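Local coordinates for protein D-3-phosphoglycerate dehydrogenase (PDB 2EKL) that binds NAD and probably catalyses the NAD-dependent oxidation of D-3-phosphoglycerate in amino-acid biosynthesis, at residues L108-G111 and L112-A116; G151-G154 and T155-I159. All blocks are in the same frame, centred on the assembly; numbering follows the deposited sequence.

Interaction 1. Residues L108-G111 and L112-A116; sequences LTIG and LMIAA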
loop_
_atom_site.group_PDB
_atom_site.type_symbol
_atom_site.label_atom_id
_atom_site.label_comp_id
_atom_site.label_asym_id
_atom_site.label_seq_id
_atom_site.Cartn_x
_atom_site.Cartn_y
_atom_site.Cartn_z
ATOM N N LEU A 108 4.926 5.588 -0.179
ATOM C CA LEU A 108 4.624 5.158 -1.537
ATOM C C LEU A 108 5.313 3.826 -1.812
ATOM O O LEU A 108 4.773 2.979 -2.520
ATOM C CB LEU A 108 5.090 6.194 -2.565
ATOM C CG LEU A 108 4.732 5.855 -4.018
ATOM C CD1 LEU A 108 3.216 5.857 -4.185
ATOM C CD2 LEU A 108 5.369 6.868 -4.963
ATOM N N THR A 109 6.503 3.637 -1.244
ATOM C CA THR A 109 7.247 2.389 -1.442
ATOM C C THR A 109 6.440 1.205 -0.915
ATOM O O THR A 109 6.277 0.194 -1.604
ATOM C CB THR A 109 8.613 2.420 -0.718
ATOM O OG1 THR A 109 9.404 3.500 -1.231
ATOM C CG2 THR A 109 9.363 1.101 -0.934
ATOM N N ILE A 110 5.941 1.331 0.313
ATOM C CA ILE A 110 5.141 0.273 0.928
ATOM C C ILE A 110 3.866 0.060 0.114
ATOM O O ILE A 110 3.425 -1.078 -0.092
ATOM C CB ILE A 110 4.754 0.639 2.388
ATOM C CG1 ILE A 110 6.019 0.736 3.252
ATOM C CG2 ILE A 110 3.782 -0.398 2.958
ATOM C CD1 ILE A 110 6.840 -0.546 3.316
ATOM N N GLY A 111 3.277 1.156 -0.350
ATOM C CA GLY A 111 2.063 1.052 -1.141
ATOM C C GLY A 111 2.313 0.294 -2.438
ATOM O O GLY A 111 1.510 -0.551 -2.834
ATOM N N LEU A 112 3.419 0.606 -3.109
ATOM C CA LEU A 112 3.770 -0.064 -4.363
ATOM C C LEU A 112 4.047 -1.548 -4.133
ATOM O O LEU A 112 3.616 -2.403 -4.916
ATOM C CB LEU A 112 4.998 0.605 -5.001
ATOM C CG LEU A 112 4.747 1.945 -5.703
ATOM C CD1 LEU A 112 6.069 2.593 -6.107
ATOM C CD2 LEU A 112 3.875 1.705 -6.932
ATOM N N MET A 113 4.751 -1.862 -3.051
ATOM C CA MET A 113 5.062 -3.254 -2.736
ATOM C C MET A 113 3.781 -4.079 -2.587
ATOM O O MET A 113 3.661 -5.170 -3.148
ATOM C CB MET A 113 5.881 -3.333 -1.444
ATOM C CG MET A 113 6.156 -4.760 -0.979
ATOM S SD MET A 113 7.160 -4.828 0.529
ATOM C CE MET A 113 5.994 -4.228 1.749
ATOM N N ILE A 114 2.823 -3.552 -1.836
ATOM C CA ILE A 114 1.568 -4.262 -1.619
ATOM C C ILE A 114 0.732 -4.302 -2.895
ATOM O O ILE A 114 0.139 -5.329 -3.215
ATOM C CB ILE A 114 0.756 -3.610 -0.481
ATOM C CG1 ILE A 114 1.553 -3.696 0.826
ATOM C CG2 ILE A 114 -0.581 -4.323 -0.312
ATOM C CD1 ILE A 114 0.979 -2.856 1.962
ATOM N N ALA A 115 0.692 -3.194 -3.627
ATOM C CA ALA A 115 -0.085 -3.151 -4.868
ATOM C C ALA A 115 0.447 -4.186 -5.854
ATOM O O ALA A 115 -0.328 -4.851 -6.544
ATOM C CB ALA A 115 -0.028 -1.758 -5.481
ATOM N N ALA A 116 1.767 -4.331 -5.905
ATOM C CA ALA A 116 2.402 -5.297 -6.808
ATOM C C ALA A 116 2.121 -6.731 -6.367
ATOM O O ALA A 116 1.784 -7.596 -7.178
ATOM C CB ALA A 116 3.910 -5.057 -6.847
#
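Two successive turns of the buried helix 102-118 meet here, and Leu-108 and Leu-112, Ile-110 and Ile-114, and Ile-110 and Met-113 touch along its flanks. The backbone is regular alpha helix: Leu-112 N donates to Leu-108 O at 2.8 Å, and the same i to i+4 bond runs from Met-113 to Thr-109, from Ile-114 to Ile-110 and from Ala-115 to Gly-111. On one flank CD1 of Leu-112 reaches CG of Leu-108 at 4.1 Å, the two side chains crossing at a slant. Leu-108 swings CG beside its own carbonyl carbon (chi1 -176°), while Leu-112 keeps CG beside its backbone N. On another flank the two branches of Ile-110 divide the work. CG2 meets CD1 of Ile-114 at 3.9 Å, whereas CD1 lies 4.1 Å from CE of Met-113, whose chain runs alongside, pointing the same way. A bend at chi3 (71°) turns that methyl back to Ile-110. Gly-111 adds backbone alone, and CB of Ala-115 sits 3.3 Å from Gly-111 O. The hydroxyl of Thr-109 is held by Ala-105 O and by Thr-231, an NAD-binding residue. Leu-112 lies on Val-229 and Ala-255 and Leu-108 on Asp-257; both leucines, like Ile-110, also meet the second subunit, where Ile-110 packs on Ile-114 of that chain. Apolar side chains round the helix suit its place between the Rossmann-type parallel sheet and the second subunit.

Interaction 2. Residues G151-G154 and T155-I159; sequences GRIG and TKVGI. With NAD (nicotinamide-adenine-dinucleotide), chain B.
Arg-152 and Ile-153 hold the NAD pyrophosphate at the first turn of helix 152-163, and Thr-155 fastens that turn from behind through Gly-151. Two backbone amides meet the pyrophosphate: Arg-152 N donates to NAD O1A at 3.0 Å and nearly straight (174°), and Ile-153 N donates to NAD O1N, also at 3.0 Å, so each phosphate receives one backbone N-H. The extended Arg-152 chain adds a second grip on the nicotinamide-side phosphate, bringing NH1 to NAD O2N at 3.1 Å, the oxygen lying in the guanidinium plane at its edge; this bond is more bent (146°). Ile-153 sets CD1 3.6 Å from NAD C6N, at the nicotinamide ring. At the N-cap, glycine lets CA of Gly-151 come within 3.3 Å of NAD O5B, which occupies the side where a CB would stand. Behind it Gly-151 O takes two bonds, from Thr-155 N and, at 2.8 Å, from Thr-155 OG1, which arrive from opposite faces of the carbonyl plane. The hydroxyl gets there by standing beside its own backbone N (chi1 -62°). One turn further, CG2 of Val-157 meets CG2 of Ile-153 at 4.1 Å, and Lys-156 forms a salt bridge with Asp-103. Paired amide donors at a helix start, consistent with the GxGxxG turn of Rossmann-type dinucleotide-binding domains, imply that helix dipole and guanidinium together probably offset the pyrophosphate charge.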
loop_
_atom_site.group_PDB
_atom_site.type_symbol
_atom_site.label_atom_id
_atom_site.label_comp_id
_atom_site.label_asym_id
_atom_site.label_seq_id
_atom_site.Cartn_x
_atom_site.Cartn_y
_atom_site.Cartn_z
ATOM N N GLY A 151 19.528 4.226 3.496
ATOM C CA GLY A 151 19.632 5.599 3.956
ATOM C C GLY A 151 18.369 6.063 4.656
ATOM O O GLY A 151 17.722 5.286 5.349
ATOM N N ARG A 152 18.015 7.333 4.473
ATOM C CA ARG A 152 16.825 7.893 5.104
ATOM C C ARG A 152 15.577 7.062 4.815
ATOM O O ARG A 152 14.871 6.633 5.728
ATOM C CB ARG A 152 16.564 9.317 4.604
ATOM C CG ARG A 152 17.706 10.305 4.775
ATOM C CD ARG A 152 17.195 11.716 4.530
ATOM N NE ARG A 152 18.261 12.716 4.492
ATOM C CZ ARG A 152 19.008 12.975 3.424
ATOM N NH1 ARG A 152 18.810 12.309 2.293
ATOM N NH2 ARG A 152 19.947 13.910 3.484
ATOM N N ILE A 153 15.307 6.854 3.532
ATOM C CA ILE A 153 14.134 6.101 3.105
ATOM C C ILE A 153 14.268 4.600 3.326
ATOM O O ILE A 153 13.365 3.967 3.870
ATOM C CB ILE A 153 13.830 6.384 1.616
ATOM C CG1 ILE A 153 13.485 7.865 1.448
ATOM C CG2 ILE A 153 12.672 5.515 1.127
ATOM C CD1 ILE A 153 13.411 8.313 0.007
ATOM N N GLY A 154 15.399 4.035 2.917
ATOM C CA GLY A 154 15.606 2.608 3.087
ATOM C C GLY A 154 15.436 2.141 4.522
ATOM O O GLY A 154 14.838 1.097 4.779
ATOM N N THR A 155 15.959 2.914 5.467
ATOM C CA THR A 155 15.846 2.540 6.870
ATOM C C THR A 155 14.395 2.461 7.327
ATOM O O THR A 155 14.000 1.502 7.985
ATOM C CB THR A 155 16.605 3.533 7.778
ATOM O OG1 THR A 155 18.001 3.498 7.454
ATOM C CG2 THR A 155 16.420 3.157 9.248
ATOM N N LYS A 156 13.596 3.463 6.973
ATOM C CA LYS A 156 12.198 3.467 7.382
ATOM C C LYS A 156 11.363 2.380 6.712
ATOM O O LYS A 156 10.449 1.830 7.327
ATOM C CB LYS A 156 11.586 4.852 7.150
ATOM C CG LYS A 156 12.119 5.893 8.133
ATOM C CD LYS A 156 11.447 7.244 7.971
ATOM C CE LYS A 156 11.889 8.198 9.073
ATOM N NZ LYS A 156 11.230 9.531 8.982
ATOM N N VAL A 157 11.671 2.067 5.460
ATOM C CA VAL A 157 10.944 1.013 4.761
ATOM C C VAL A 157 11.228 -0.290 5.520
ATOM O O VAL A 157 10.353 -1.137 5.685
ATOM C CB VAL A 157 11.413 0.895 3.282
ATOM C CG1 VAL A 157 10.877 -0.387 2.656
ATOM C CG2 VAL A 157 10.915 2.106 2.483
ATOM N N GLY A 158 12.460 -0.428 5.998
ATOM C CA GLY A 158 12.835 -1.614 6.751
ATOM C C GLY A 158 12.077 -1.718 8.064
ATOM O O GLY A 158 11.624 -2.795 8.448
ATOM N N ILE A 159 11.935 -0.596 8.761
ATOM C CA ILE A 159 11.221 -0.583 10.034
ATOM C C ILE A 159 9.770 -1.008 9.823
ATOM O O ILE A 159 9.217 -1.792 10.598
ATOM C CB ILE A 159 11.275 0.826 10.669
ATOM C CG1 ILE A 159 12.718 1.136 11.081
ATOM C CG2 ILE A 159 10.328 0.912 11.865
ATOM C CD1 ILE A 159 12.947 2.565 11.510
HETATM P PA NAD B . 20.152 8.668 1.242
HETATM O O1A NAD B . 19.715 8.910 2.628
HETATM O O2A NAD B . 21.353 9.465 0.760
HETATM O O5B NAD B . 20.415 7.093 1.108
HETATM C C5B NAD B . 20.894 6.567 -0.120
HETATM C C4B NAD B . 21.729 5.221 0.330
HETATM O O4B NAD B . 21.952 4.355 -0.796
HETATM C C3B NAD B . 23.053 5.619 1.063
HETATM O O3B NAD B . 23.162 4.987 2.337
HETATM C C2B NAD B . 24.117 5.254 0.021
HETATM O O2B NAD B . 25.419 4.977 0.479
HETATM C C1B NAD B . 23.394 4.142 -0.645
HETATM N N9A NAD B . 24.000 3.721 -1.948
HETATM C C8A NAD B . 24.512 4.473 -2.996
HETATM N N7A NAD B . 24.957 3.647 -3.972
HETATM C C5A NAD B . 24.740 2.373 -3.572
HETATM C C6A NAD B . 24.979 1.058 -4.139
HETATM N N6A NAD B . 25.541 0.920 -5.328
HETATM N N1A NAD B . 24.605 -0.118 -3.406
HETATM C C2A NAD B . 23.994 -0.035 -2.112
HETATM N N3A NAD B . 23.760 1.245 -1.556
HETATM C C4A NAD B . 24.127 2.412 -2.278
HETATM O O3 NAD B . 18.949 9.019 0.230
HETATM P PN NAD B . 17.352 8.906 0.435
HETATM O O1N NAD B . 17.040 7.766 1.310
HETATM O O2N NAD B . 16.945 10.249 0.941
HETATM O O5D NAD B . 16.950 8.741 -1.080
HETATM C C5D NAD B . 17.065 7.478 -1.698
HETATM C C4D NAD B . 16.663 7.535 -3.157
HETATM O O4D NAD B . 15.297 7.870 -3.319
HETATM C C3D NAD B . 17.427 8.559 -4.046
HETATM O O3D NAD B . 17.760 7.987 -5.321
HETATM C C2D NAD B . 16.501 9.718 -4.112
HETATM O O2D NAD B . 16.854 10.644 -5.120
HETATM C C1D NAD B . 15.217 8.946 -4.237
HETATM N N1N NAD B . 13.941 9.661 -3.953
HETATM C C2N NAD B . 12.854 9.479 -4.865
HETATM C C3N NAD B . 11.622 10.154 -4.613
HETATM C C7N NAD B . 10.490 9.966 -5.549
HETATM O O7N NAD B . 9.688 11.023 -5.758
HETATM N N7N NAD B . 10.225 8.835 -6.186
HETATM C C4N NAD B . 11.530 11.021 -3.407
HETATM C C5N NAD B . 12.642 11.197 -2.491
HETATM C C6N NAD B . 13.861 10.503 -2.777
#

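Interactions 1 and 2 lie in series along the chain, on helix 102-118 and then helix 152-163, with centres about 14 Å apart. Helix 120-128 and strand 144-148 come between them, the strand leading into the second helix, which with strand 167-171 forms a beta-alpha-beta unit of the seven-stranded parallel sheet. The two helices pack directly: CG2 of Thr-109 is 3.9 Å from CG2 of Val-157, and CD1 of Ile-110 is 4.1 Å from CG1 of Val-157. Val-157 thus joins the two, so that the cofactor-binding helix rests on the helix that meets the second subunit.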